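Local coordinates for arylalkylamine N-Acetyltransferase like 5b (Aedes aegypti, PDB 4FD4), which probably transfers the acyl group of acetyl-CoA or a longer-chain acyl-CoA to the amine of arylalkylamines such as serotonin and dopamine, at residues A[6-10]-A[143-147]; A[129-134]-A[146-150]; A[161-167]-A[211-217]. All coordinates share one frame; numbering follows the deposited sequence.

Contact 1. Residues A[6-10]-A[143-147]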
ATOM      1  N   SER A   6     -10.200 -21.783  11.617  1.00 55.19           N
ATOM      2  CA  SER A   6     -10.460 -20.352  11.615  1.00 44.68           C
ATOM      3  C   SER A   6      -9.202 -19.586  11.185  1.00 49.62           C
ATOM      4  O   SER A   6      -8.133 -20.176  10.994  1.00 50.13           O
ATOM      5  CB  SER A   6     -10.941 -19.884  12.988  1.00 47.55           C
ATOM      6  OG  SER A   6     -11.626 -18.645  12.883  1.00 55.90           O
ATOM      7  N   ILE A   7      -9.337 -18.277  11.016  1.00 40.00           N
ATOM      8  CA  ILE A   7      -8.295 -17.473  10.381  1.00 38.05           C
ATOM      9  C   ILE A   7      -7.512 -16.662  11.417  1.00 34.78           C
ATOM     10  O   ILE A   7      -8.112 -15.997  12.261  1.00 36.61           O
ATOM     11  CB  ILE A   7      -8.894 -16.544   9.304  1.00 41.02           C
ATOM     12  CG1 ILE A   7      -9.418 -17.373   8.129  1.00 39.89           C
ATOM     13  CG2 ILE A   7      -7.862 -15.534   8.813  1.00 34.03           C
ATOM     14  CD1 ILE A   7      -8.403 -18.355   7.566  1.00 37.10           C
ATOM     15  N   VAL A   8      -6.181 -16.734  11.361  1.00 25.72           N
ATOM     16  CA  VAL A   8      -5.323 -16.043  12.331  1.00 29.40           C
ATOM     17  C   VAL A   8      -4.742 -14.759  11.738  1.00 29.34           C
ATOM     18  O   VAL A   8      -4.204 -14.785  10.640  1.00 26.92           O
ATOM     19  CB  VAL A   8      -4.136 -16.922  12.735  1.00 28.92           C
ATOM     20  CG1 VAL A   8      -3.191 -16.157  13.671  1.00 28.27           C
ATOM     21  CG2 VAL A   8      -4.609 -18.222  13.380  1.00 37.53           C
ATOM     22  N   LEU A   9      -4.833 -13.644  12.455  1.00 24.37           N
ATOM     23  CA  LEU A   9      -4.119 -12.441  12.025  1.00 26.65           C
ATOM     24  C   LEU A   9      -2.906 -12.250  12.915  1.00 26.77           C
ATOM     25  O   LEU A   9      -3.020 -12.353  14.138  1.00 22.09           O
ATOM     26  CB  LEU A   9      -5.003 -11.202  12.142  1.00 23.28           C
ATOM     27  CG  LEU A   9      -6.142 -10.950  11.154  1.00 33.12           C
ATOM     28  CD1 LEU A   9      -5.715  -9.998  10.072  1.00 27.27           C
ATOM     29  CD2 LEU A   9      -6.724 -12.236  10.577  1.00 31.39           C
ATOM     30  N   ARG A  10      -1.751 -11.956  12.319  1.00 21.82           N
ATOM     31  CA  ARG A  10      -0.566 -11.683  13.126  1.00 21.87           C
ATOM     32  C   ARG A  10       0.513 -10.991  12.313  1.00 21.10           C
ATOM     33  O   ARG A  10       0.421 -10.908  11.099  1.00 22.41           O
ATOM     34  CB  ARG A  10      -0.002 -12.979  13.692  1.00 22.06           C
ATOM     35  CG  ARG A  10       0.396 -13.966  12.590  1.00 23.33           C
ATOM     36  CD  ARG A  10       0.847 -15.269  13.170  1.00 21.94           C
ATOM     37  NE  ARG A  10       1.185 -16.250  12.133  1.00 25.72           N
ATOM     38  CZ  ARG A  10       2.328 -16.267  11.457  1.00 27.94           C
ATOM     39  NH1 ARG A  10       3.270 -15.346  11.678  1.00 23.84           N
ATOM     40  NH2 ARG A  10       2.522 -17.206  10.542  1.00 29.65           N
ATOM     41  N   LEU A 143     -12.174 -10.189   6.196  1.00 29.92           N
ATOM     42  CA  LEU A 143     -10.707 -10.231   6.137  1.00 30.92           C
ATOM     43  C   LEU A 143     -10.066  -8.872   5.902  1.00 28.18           C
ATOM     44  O   LEU A 143      -9.111  -8.508   6.585  1.00 30.48           O
ATOM     45  CB  LEU A 143     -10.215 -11.226   5.078  1.00 32.78           C
ATOM     46  CG  LEU A 143      -9.915 -12.644   5.558  1.00 35.38           C
ATOM     47  CD1 LEU A 143      -9.009 -13.342   4.545  1.00 35.88           C
ATOM     48  CD2 LEU A 143      -9.259 -12.621   6.941  1.00 40.38           C
ATOM     49  N   GLY A 144     -10.573  -8.133   4.920  1.00 25.24           N
ATOM     50  CA  GLY A 144     -10.053  -6.810   4.632  1.00 27.27           C
ATOM     51  C   GLY A 144     -10.188  -5.926   5.849  1.00 31.41           C
ATOM     52  O   GLY A 144      -9.234  -5.236   6.256  1.00 25.00           O
ATOM     53  N   GLN A 145     -11.375  -5.951   6.452  1.00 30.54           N
ATOM     54  CA  GLN A 145     -11.622  -5.090   7.603  1.00 27.47           C
ATOM     55  C   GLN A 145     -10.746  -5.509   8.775  1.00 26.98           C
ATOM     56  O   GLN A 145     -10.247  -4.657   9.505  1.00 30.95           O
ATOM     57  CB  GLN A 145     -13.105  -5.077   8.002  1.00 27.97           C
ATOM     58  CG  GLN A 145     -13.401  -4.206   9.230  1.00 31.10           C
ATOM     59  CD  GLN A 145     -14.870  -4.227   9.652  1.00 42.41           C
ATOM     60  OE1 GLN A 145     -15.721  -4.801   8.966  1.00 35.28           O
ATOM     61  NE2 GLN A 145     -15.169  -3.592  10.788  1.00 35.31           N
ATOM     62  N   ARG A 146     -10.545  -6.813   8.954  1.00 24.93           N
ATOM     63  CA  ARG A 146      -9.699  -7.293  10.057  1.00 30.49           C
ATOM     64  C   ARG A 146      -8.224  -6.952   9.865  1.00 26.47           C
ATOM     65  O   ARG A 146      -7.527  -6.629  10.836  1.00 24.40           O
ATOM     66  CB  ARG A 146      -9.893  -8.788  10.293  1.00 29.13           C
ATOM     67  CG  ARG A 146     -11.223  -9.125  10.964  1.00 28.82           C
ATOM     68  CD  ARG A 146     -11.510 -10.606  10.860  1.00 32.16           C
ATOM     69  NE  ARG A 146     -10.626 -11.411  11.691  1.00 31.21           N
ATOM     70  CZ  ARG A 146     -10.557 -12.739  11.633  1.00 40.98           C
ATOM     71  NH1 ARG A 146     -11.330 -13.407  10.779  1.00 43.59           N
ATOM     72  NH2 ARG A 146      -9.722 -13.396  12.424  1.00 36.44           N
ATOM     73  N   LEU A 147      -7.750  -7.008   8.621  1.00 26.09           N
ATOM     74  CA  LEU A 147      -6.373  -6.580   8.313  1.00 22.97           C
ATOM     75  C   LEU A 147      -6.173  -5.099   8.592  1.00 26.85           C
ATOM     76  O   LEU A 147      -5.214  -4.711   9.272  1.00 25.74           O
ATOM     77  CB  LEU A 147      -6.016  -6.870   6.857  1.00 25.93           C
ATOM     78  CG  LEU A 147      -5.607  -8.297   6.531  1.00 23.32           C
ATOM     79  CD1 LEU A 147      -5.492  -8.482   5.013  1.00 27.09           C
ATOM     80  CD2 LEU A 147      -4.281  -8.625   7.232  1.00 21.77           C
TER
HETATM   81  O   HOH W   1     -12.599 -15.849  11.919  1.00 44.31           O
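Arg146 reaches from the helix to the backbone of the edge strand. Its NH2 donates a hydrogen bond to Ile7 O at 3.1 Å. The bond is bent, with an N-H...O angle of 139°. The nitrogen sits above the carbonyl plane of Ile7, and the oxygen is tilted from the guanidinium plane. Leu9 supports the same group from one face: its CD2 lies 3.7 Å from Arg146 NH2. The arginine chain is extended at chi2 and bends at chi3 (70°), which turns the guanidinium toward the strand.

Deeper in, the contact is apolar. Leu9 CD1 presses on Leu147 CD2 at 3.5 Å, tight for two methyl groups, and the two side chains cross at about a right angle. Ile7 CG2 meets Leu143 CD2 at 3.7 Å. CG2 stands anti to the backbone N and makes the touch, while the CG1 branch leads away from the helix.

This is the packing of helix 143-158 against the first strand of the GNAT sheet, strand 7-11. Strand residues 7-10 and helix residues 143-147 run nearly the same way, 26° apart. Strand 61-66 lies beside the edge strand, and its Ala64 touches both Leu9 and Leu143.

Farther out, a water lies 3.1 Å from Ser6 OG and accepts a weak bond from Arg146 NH1 at 3.0 Å. Arg146 NH1 also makes a weak hydrogen bond to His141 O.

Contact 2. Residues A[129-134]-A[146-150]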
ATOM      1  N   VAL A 129      -0.388   2.683   5.316  1.00 22.45           N
ATOM      2  CA  VAL A 129      -0.633   1.391   4.707  1.00 23.84           C
ATOM      3  C   VAL A 129      -0.294   1.472   3.223  1.00 23.18           C
ATOM      4  O   VAL A 129      -0.954   2.194   2.464  1.00 24.68           O
ATOM      5  CB  VAL A 129      -2.105   0.923   4.882  1.00 25.65           C
ATOM      6  CG1 VAL A 129      -2.289  -0.454   4.255  1.00 20.34           C
ATOM      7  CG2 VAL A 129      -2.479   0.869   6.351  1.00 22.48           C
ATOM      8  N   HIS A 130       0.739   0.736   2.824  1.00 22.47           N
ATOM      9  CA  HIS A 130       1.161   0.663   1.421  1.00 26.48           C
ATOM     10  C   HIS A 130       0.370  -0.411   0.673  1.00 29.92           C
ATOM     11  O   HIS A 130       0.022  -0.236  -0.496  1.00 26.62           O
ATOM     12  CB  HIS A 130       2.643   0.290   1.309  1.00 27.46           C
ATOM     13  CG  HIS A 130       3.585   1.301   1.907  1.00 29.94           C
ATOM     14  ND1 HIS A 130       3.785   2.543   1.361  1.00 32.64           N
ATOM     15  CD2 HIS A 130       4.405   1.214   2.985  1.00 29.43           C
ATOM     16  CE1 HIS A 130       4.687   3.201   2.083  1.00 27.05           C
ATOM     17  NE2 HIS A 130       5.069   2.421   3.074  1.00 29.49           N
ATOM     18  N   ILE A 131       0.131  -1.540   1.343  1.00 21.08           N
ATOM     19  CA  ILE A 131      -0.530  -2.689   0.706  1.00 23.71           C
ATOM     20  C   ILE A 131      -1.647  -3.259   1.597  1.00 23.76           C
ATOM     21  O   ILE A 131      -1.478  -3.401   2.805  1.00 23.29           O
ATOM     22  CB  ILE A 131       0.488  -3.823   0.409  1.00 24.42           C
ATOM     23  CG1 ILE A 131       1.513  -3.378  -0.641  1.00 29.60           C
ATOM     24  CG2 ILE A 131      -0.220  -5.105  -0.039  1.00 25.44           C
ATOM     25  CD1 ILE A 131       2.660  -4.364  -0.848  1.00 26.95           C
ATOM     26  N   LEU A 132      -2.792  -3.572   1.001  1.00 21.22           N
ATOM     27  CA  LEU A 132      -3.856  -4.304   1.697  1.00 20.98           C
ATOM     28  C   LEU A 132      -4.446  -5.252   0.661  1.00 25.14           C
ATOM     29  O   LEU A 132      -5.057  -4.800  -0.307  1.00 24.96           O
ATOM     30  CB  LEU A 132      -4.933  -3.337   2.189  1.00 24.90           C
ATOM     31  CG  LEU A 132      -6.206  -3.882   2.861  1.00 30.59           C
ATOM     32  CD1 LEU A 132      -5.870  -4.647   4.120  1.00 27.97           C
ATOM     33  CD2 LEU A 132      -7.180  -2.753   3.178  1.00 31.33           C
ATOM     34  N   ALA A 133      -4.231  -6.551   0.837  1.00 21.52           N
ATOM     35  CA  ALA A 133      -4.663  -7.532  -0.161  1.00 27.90           C
ATOM     36  C   ALA A 133      -5.259  -8.784   0.479  1.00 25.97           C
ATOM     37  O   ALA A 133      -4.693  -9.361   1.410  1.00 23.88           O
ATOM     38  CB  ALA A 133      -3.514  -7.894  -1.090  1.00 25.89           C
ATOM     39  N   VAL A 134      -6.409  -9.195  -0.036  1.00 24.40           N
ATOM     40  CA  VAL A 134      -7.128 -10.335   0.501  1.00 23.75           C
ATOM     41  C   VAL A 134      -7.396 -11.296  -0.645  1.00 21.72           C
ATOM     42  O   VAL A 134      -7.794 -10.878  -1.733  1.00 21.35           O
ATOM     43  CB  VAL A 134      -8.463  -9.882   1.127  1.00 27.24           C
ATOM     44  CG1 VAL A 134      -9.325 -11.077   1.511  1.00 29.55           C
ATOM     45  CG2 VAL A 134      -8.202  -9.001   2.349  1.00 29.90           C
ATOM     46  N   ARG A 146     -10.545  -6.813   8.954  1.00 24.93           N
ATOM     47  CA  ARG A 146      -9.699  -7.293  10.057  1.00 30.49           C
ATOM     48  C   ARG A 146      -8.224  -6.952   9.865  1.00 26.47           C
ATOM     49  O   ARG A 146      -7.527  -6.629  10.836  1.00 24.40           O
ATOM     50  CB  ARG A 146      -9.893  -8.788  10.293  1.00 29.13           C
ATOM     51  CG  ARG A 146     -11.223  -9.125  10.964  1.00 28.82           C
ATOM     52  CD  ARG A 146     -11.510 -10.606  10.860  1.00 32.16           C
ATOM     53  NE  ARG A 146     -10.626 -11.411  11.691  1.00 31.21           N
ATOM     54  CZ  ARG A 146     -10.557 -12.739  11.633  1.00 40.98           C
ATOM     55  NH1 ARG A 146     -11.330 -13.407  10.779  1.00 43.59           N
ATOM     56  NH2 ARG A 146      -9.722 -13.396  12.424  1.00 36.44           N
ATOM     57  N   LEU A 147      -7.750  -7.008   8.621  1.00 26.09           N
ATOM     58  CA  LEU A 147      -6.373  -6.580   8.313  1.00 22.97           C
ATOM     59  C   LEU A 147      -6.173  -5.099   8.592  1.00 26.85           C
ATOM     60  O   LEU A 147      -5.214  -4.711   9.272  1.00 25.74           O
ATOM     61  CB  LEU A 147      -6.016  -6.870   6.857  1.00 25.93           C
ATOM     62  CG  LEU A 147      -5.607  -8.297   6.531  1.00 23.32           C
ATOM     63  CD1 LEU A 147      -5.492  -8.482   5.013  1.00 27.09           C
ATOM     64  CD2 LEU A 147      -4.281  -8.625   7.232  1.00 21.77           C
ATOM     65  N   LEU A 148      -7.069  -4.265   8.067  1.00 23.80           N
ATOM     66  CA  LEU A 148      -6.945  -2.823   8.261  1.00 26.44           C
ATOM     67  C   LEU A 148      -7.086  -2.471   9.732  1.00 23.40           C
ATOM     68  O   LEU A 148      -6.366  -1.625  10.254  1.00 23.50           O
ATOM     69  CB  LEU A 148      -8.009  -2.074   7.446  1.00 26.62           C
ATOM     70  CG  LEU A 148      -7.725  -0.702   6.817  1.00 33.47           C
ATOM     71  CD1 LEU A 148      -8.950   0.206   6.910  1.00 32.47           C
ATOM     72  CD2 LEU A 148      -6.482   0.000   7.359  1.00 23.56           C
ATOM     73  N   GLN A 149      -8.031  -3.106  10.410  1.00 25.69           N
ATOM     74  CA  GLN A 149      -8.219  -2.828  11.831  1.00 26.25           C
ATOM     75  C   GLN A 149      -6.987  -3.255  12.605  1.00 24.68           C
ATOM     76  O   GLN A 149      -6.599  -2.603  13.568  1.00 26.42           O
ATOM     77  CB  GLN A 149      -9.429  -3.561  12.401  1.00 24.76           C
ATOM     78  CG  GLN A 149      -9.636  -3.237  13.882  1.00 25.33           C
ATOM     79  CD  GLN A 149     -10.103  -1.808  14.059  1.00 29.24           C
ATOM     80  OE1 GLN A 149     -11.124  -1.420  13.500  1.00 30.51           O
ATOM     81  NE2 GLN A 149      -9.336  -1.007  14.793  1.00 32.07           N
ATOM     82  N   PHE A 150      -6.392  -4.370  12.203  1.00 24.11           N
ATOM     83  CA  PHE A 150      -5.198  -4.851  12.881  1.00 24.11           C
ATOM     84  C   PHE A 150      -4.105  -3.791  12.706  1.00 21.55           C
ATOM     85  O   PHE A 150      -3.419  -3.442  13.670  1.00 21.47           O
ATOM     86  CB  PHE A 150      -4.785  -6.242  12.362  1.00 19.97           C
ATOM     87  CG  PHE A 150      -3.661  -6.897  13.149  1.00 22.82           C
ATOM     88  CD1 PHE A 150      -3.879  -8.079  13.857  1.00 22.60           C
ATOM     89  CD2 PHE A 150      -2.380  -6.337  13.170  1.00 21.19           C
ATOM     90  CE1 PHE A 150      -2.844  -8.694  14.590  1.00 24.18           C
ATOM     91  CE2 PHE A 150      -1.336  -6.949  13.894  1.00 20.55           C
ATOM     92  CZ  PHE A 150      -1.568  -8.125  14.596  1.00 21.12           C
TER
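Leu132 and Leu147 make the main apolar contact. Leu132 CD1 lies 3.5 Å from Leu147 CB, so the strand methyl touches the root of the helix side chain. Leu132 CG is anti to its backbone N (chi1 176°), which extends the side chain from the strand to the helix. The other methyl serves a second residue: Leu132 CD2 is 4.2 Å from Leu148 CG. Leu132 thus bridges two consecutive helix residues.

Two valines add to this packing, on different leucines. Val134 CG2 meets Leu147 CD1 at 3.8 Å, and the two side chains lie alongside, running opposite ways. Val129 CG2 approaches Leu148 CD2 at 4.2 Å.

Strand 126-134, helix 143-158 and strand 162-167 form a beta-alpha-beta unit of the GNAT fold. The contact joins its first strand to its helix, and residues 129-134 and 146-150 run roughly antiparallel, at 148°. In GNAT enzymes the turn between this strand and helix binds the CoA pyrophosphate, so the packing probably helps position that turn. Within the strand, His130 and Ile131 both face Ile77 of strand 71-81 and form a classic beta bulge. Helix 17-28 packs against Ile131 and Ala133, and Ala133 points away from helix 143-158.

No hydrogen bond links the two segments. Ala133 O simply packs against Leu147 CD1, 3.8 Å away. The backbone N of Leu132 instead donates to a bound glycerol, probably from the crystallisation liquor.

Contact 3. Residues A[161-167]-A[211-217]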
ATOM      1  N   LYS A 161       0.273   8.620  15.898  1.00 34.24           N
ATOM      2  CA  LYS A 161      -0.862   9.483  16.192  1.00 37.64           C
ATOM      3  C   LYS A 161      -1.832   9.531  15.023  1.00 36.04           C
ATOM      4  O   LYS A 161      -2.918  10.079  15.150  1.00 38.39           O
ATOM      5  CB  LYS A 161      -0.405  10.896  16.581  1.00 35.99           C
ATOM      6  CG  LYS A 161       0.384  10.948  17.888  1.00 39.85           C
ATOM      7  CD  LYS A 161      -0.207  10.014  18.939  1.00 44.31           C
ATOM      8  CE  LYS A 161      -0.828  10.775  20.110  1.00 52.01           C
ATOM      9  NZ  LYS A 161       0.196  11.420  20.997  1.00 55.88           N
ATOM     10  N   ALA A 162      -1.435   8.955  13.889  1.00 31.67           N
ATOM     11  CA  ALA A 162      -2.287   8.935  12.699  1.00 33.78           C
ATOM     12  C   ALA A 162      -1.938   7.783  11.749  1.00 33.63           C
ATOM     13  O   ALA A 162      -0.777   7.368  11.671  1.00 30.63           O
ATOM     14  CB  ALA A 162      -2.210  10.278  11.958  1.00 34.96           C
ATOM     15  N   ILE A 163      -2.943   7.287  11.030  1.00 29.92           N
ATOM     16  CA  ILE A 163      -2.738   6.258  10.010  1.00 30.79           C
ATOM     17  C   ILE A 163      -3.345   6.700   8.682  1.00 34.21           C
ATOM     18  O   ILE A 163      -4.380   7.364   8.668  1.00 34.66           O
ATOM     19  CB  ILE A 163      -3.376   4.916  10.422  1.00 29.38           C
ATOM     20  CG1 ILE A 163      -3.024   3.818   9.412  1.00 26.44           C
ATOM     21  CG2 ILE A 163      -4.880   5.057  10.528  1.00 29.45           C
ATOM     22  CD1 ILE A 163      -3.591   2.435   9.792  1.00 28.15           C
ATOM     23  N   SER A 164      -2.704   6.336   7.570  1.00 30.35           N
ATOM     24  CA  SER A 164      -3.186   6.701   6.246  1.00 27.30           C
ATOM     25  C   SER A 164      -2.962   5.589   5.243  1.00 31.75           C
ATOM     26  O   SER A 164      -2.339   4.572   5.552  1.00 31.35           O
ATOM     27  CB  SER A 164      -2.514   7.987   5.742  1.00 34.47           C
ATOM     28  OG  SER A 164      -1.103   7.904   5.823  1.00 32.41           O
ATOM     29  N   GLY A 165      -3.476   5.785   4.037  1.00 30.34           N
ATOM     30  CA  GLY A 165      -3.263   4.823   2.971  1.00 32.26           C
ATOM     31  C   GLY A 165      -3.636   5.352   1.604  1.00 35.62           C
ATOM     32  O   GLY A 165      -4.436   6.287   1.479  1.00 35.80           O
ATOM     33  N   ASP A 166      -3.034   4.761   0.577  1.00 30.49           N
ATOM     34  CA  ASP A 166      -3.410   5.030  -0.797  1.00 33.70           C
ATOM     35  C   ASP A 166      -4.273   3.862  -1.267  1.00 39.49           C
ATOM     36  O   ASP A 166      -3.775   2.759  -1.490  1.00 35.38           O
ATOM     37  CB  ASP A 166      -2.166   5.172  -1.683  1.00 33.66           C
ATOM     38  CG  ASP A 166      -1.259   6.306  -1.239  1.00 35.68           C
ATOM     39  OD1 ASP A 166      -1.781   7.371  -0.841  1.00 33.92           O
ATOM     40  OD2 ASP A 166      -0.022   6.127  -1.272  1.00 33.59           O
ATOM     41  N   PHE A 167      -5.571   4.110  -1.374  1.00 31.95           N
ATOM     42  CA  PHE A 167      -6.532   3.066  -1.688  1.00 39.69           C
ATOM     43  C   PHE A 167      -6.977   3.145  -3.136  1.00 41.51           C
ATOM     44  O   PHE A 167      -7.578   4.134  -3.569  1.00 40.56           O
ATOM     45  CB  PHE A 167      -7.706   3.136  -0.713  1.00 40.87           C
ATOM     46  CG  PHE A 167      -7.289   2.969   0.719  1.00 41.12           C
ATOM     47  CD1 PHE A 167      -6.931   1.722   1.200  1.00 39.66           C
ATOM     48  CD2 PHE A 167      -7.215   4.061   1.574  1.00 37.97           C
ATOM     49  CE1 PHE A 167      -6.526   1.561   2.513  1.00 39.86           C
ATOM     50  CE2 PHE A 167      -6.812   3.901   2.891  1.00 38.32           C
ATOM     51  CZ  PHE A 167      -6.468   2.648   3.357  1.00 37.48           C
ATOM     52  N   LYS A 211      -7.332   7.064  -3.946  1.00 36.51           N
ATOM     53  CA  LYS A 211      -7.720   7.964  -2.861  1.00 39.00           C
ATOM     54  C   LYS A 211      -6.835   7.806  -1.634  1.00 38.48           C
ATOM     55  O   LYS A 211      -6.720   6.718  -1.089  1.00 38.59           O
ATOM     56  CB  LYS A 211      -9.183   7.743  -2.461  1.00 47.19           C
ATOM     57  CG  LYS A 211     -10.201   7.977  -3.577  1.00 48.95           C
ATOM     58  CD  LYS A 211     -11.479   8.577  -2.996  1.00 55.89           C
ATOM     59  CE  LYS A 211     -12.595   8.686  -4.029  1.00 58.91           C
ATOM     60  NZ  LYS A 211     -13.124   7.346  -4.419  1.00 60.37           N
ATOM     61  N   THR A 212      -6.214   8.895  -1.198  1.00 33.25           N
ATOM     62  CA  THR A 212      -5.437   8.887   0.030  1.00 34.34           C
ATOM     63  C   THR A 212      -6.351   9.219   1.209  1.00 34.35           C
ATOM     64  O   THR A 212      -6.953  10.300   1.262  1.00 33.43           O
ATOM     65  CB  THR A 212      -4.265   9.893  -0.042  1.00 33.00           C
ATOM     66  OG1 THR A 212      -3.480   9.627  -1.214  1.00 29.24           O
ATOM     67  CG2 THR A 212      -3.387   9.786   1.197  1.00 31.17           C
ATOM     68  N   CYS A 213      -6.465   8.289   2.153  1.00 33.92           N
ATOM     69  CA  CYS A 213      -7.334   8.497   3.316  1.00 33.91           C
ATOM     70  C   CYS A 213      -6.538   8.451   4.616  1.00 37.40           C
ATOM     71  O   CYS A 213      -5.443   7.865   4.665  1.00 35.13           O
ATOM     72  CB  CYS A 213      -8.477   7.472   3.331  1.00 39.14           C
ATOM     73  SG  CYS A 213      -9.294   7.277   1.726  1.00 41.03           S
ATOM     74  N   VAL A 214      -7.086   9.067   5.667  1.00 29.24           N
ATOM     75  CA  VAL A 214      -6.338   9.277   6.907  1.00 32.42           C
ATOM     76  C   VAL A 214      -7.244   9.368   8.142  1.00 41.50           C
ATOM     77  O   VAL A 214      -8.399   9.791   8.054  1.00 41.44           O
ATOM     78  CB  VAL A 214      -5.488  10.563   6.826  1.00 34.77           C
ATOM     79  CG1 VAL A 214      -6.393  11.773   6.628  1.00 38.15           C
ATOM     80  CG2 VAL A 214      -4.642  10.732   8.085  1.00 36.36           C
ATOM     81  N   LYS A 215      -6.702   8.985   9.294  1.00 43.72           N
ATOM     82  CA  LYS A 215      -7.450   8.990  10.544  1.00 39.91           C
ATOM     83  C   LYS A 215      -6.512   9.197  11.738  1.00 42.95           C
ATOM     84  O   LYS A 215      -5.434   8.590  11.809  1.00 38.07           O
ATOM     85  CB  LYS A 215      -8.245   7.687  10.659  1.00 42.16           C
ATOM     86  CG  LYS A 215      -8.540   7.222  12.066  1.00 45.20           C
ATOM     87  CD  LYS A 215      -9.572   6.088  12.037  1.00 41.57           C
ATOM     88  CE  LYS A 215      -9.463   5.236  13.297  1.00 45.16           C
ATOM     89  NZ  LYS A 215     -10.671   4.379  13.512  1.00 46.69           N
ATOM     90  N   LEU A 216      -6.893  10.099  12.641  1.00 38.23           N
ATOM     91  CA  LEU A 216      -6.146  10.284  13.876  1.00 39.85           C
ATOM     92  C   LEU A 216      -6.363   9.051  14.731  1.00 37.03           C
ATOM     93  O   LEU A 216      -7.449   8.462  14.731  1.00 37.91           O
ATOM     94  CB  LEU A 216      -6.613  11.534  14.634  1.00 39.30           C
ATOM     95  CG  LEU A 216      -5.563  12.633  14.796  1.00 43.81           C
ATOM     96  CD1 LEU A 216      -5.255  13.282  13.452  1.00 42.43           C
ATOM     97  CD2 LEU A 216      -6.004  13.689  15.813  1.00 38.50           C
ATOM     98  N   LEU A 217      -5.327   8.659  15.458  1.00 38.74           N
ATOM     99  CA  LEU A 217      -5.423   7.486  16.319  1.00 42.29           C
ATOM    100  C   LEU A 217      -5.480   7.906  17.789  1.00 47.53           C
ATOM    101  O   LEU A 217      -5.052   9.013  18.158  1.00 44.31           O
ATOM    102  CB  LEU A 217      -4.265   6.521  16.054  1.00 38.41           C
ATOM    103  CG  LEU A 217      -4.227   5.907  14.653  1.00 36.60           C
ATOM    104  CD1 LEU A 217      -2.835   5.387  14.308  1.00 33.88           C
ATOM    105  CD2 LEU A 217      -5.269   4.797  14.500  1.00 36.46           C
ATOM    106  OXT LEU A 217      -5.982   7.152  18.634  1.00 49.71           O
TER
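Two antiparallel neighbours in the C-terminal part of the GNAT sheet, strands 162-167 and 209-216, pair here. Ile163 with Lys215, Gly165 with Cys213 and Phe167 with Lys211 are the hydrogen-bonded pairs. Each makes two backbone bonds. Ile163 N donates to Lys215 O at 2.9 Å, and Lys215 N returns a bond to Ile163 O. Beyond Ala162 and Leu216, at the start of strand 162-167, Leu217 N donates to Lys161 O at 2.8 Å, nearly straight at the hydrogen (174°) but from above the carbonyl plane.

Asp166 and Thr212 form a non-hydrogen-bonded pair joined through their side chains. The two side chains run alongside each other in one direction. Thr212 OG1 donates to Asp166 OD1 at 2.8 Å, nearly along the C-O axis of the carboxylate. The other oxygen, Asp166 OD2, has a weak bond with His128 NE2 on strand 126-134. His128 ND1 is hydrogen-bonded to Ser164 OG, so the imidazole links two residues on the same face of the sheet. Helix 117-121 covers Ser164 and Val214 on that face.

The other face carries Ile163, Phe167 and Cys213. Cys213 SG lies 3.8 Å from Phe167 CD2, an oblique sulfur-aromatic contact. A chi1 of -46° sets the sulfur beside that ring. Helix 170-178 covers this pair. The Phe167 ring packs over Gly165, which has no side chain.

Leu217, the C-terminal residue, folds back over the start of strand 162-167. Its CD1 lies 3.6 Å from Ala162 C and 4.0 Å from Ile163 CB.

Overall arrangement
The three contacts follow one mixed sheet from its N-terminal edge toward its C-terminal part. Contacts 1 and 2 have centres about 9 Å apart and share Arg146 and Leu147 on helix 143-158. That helix spans from edge strand 7-11 to strand 126-134. The centre of contact 3 is about 12 Å from that of contact 2 and about 19 Å from that of contact 1. Strands 126-134 and 162-167 are neighbours, and Val129 N lies 2.7 Å from Ser164 O, a probable hydrogen bond between contacts 2 and 3. Along the chain, contacts 1 and 2 end on the same helix, and contact 3 opens after it. Contact 1 joins the N-terminal strand to helix 143-158, and contact 3 holds the C-terminal strand in the same sheet.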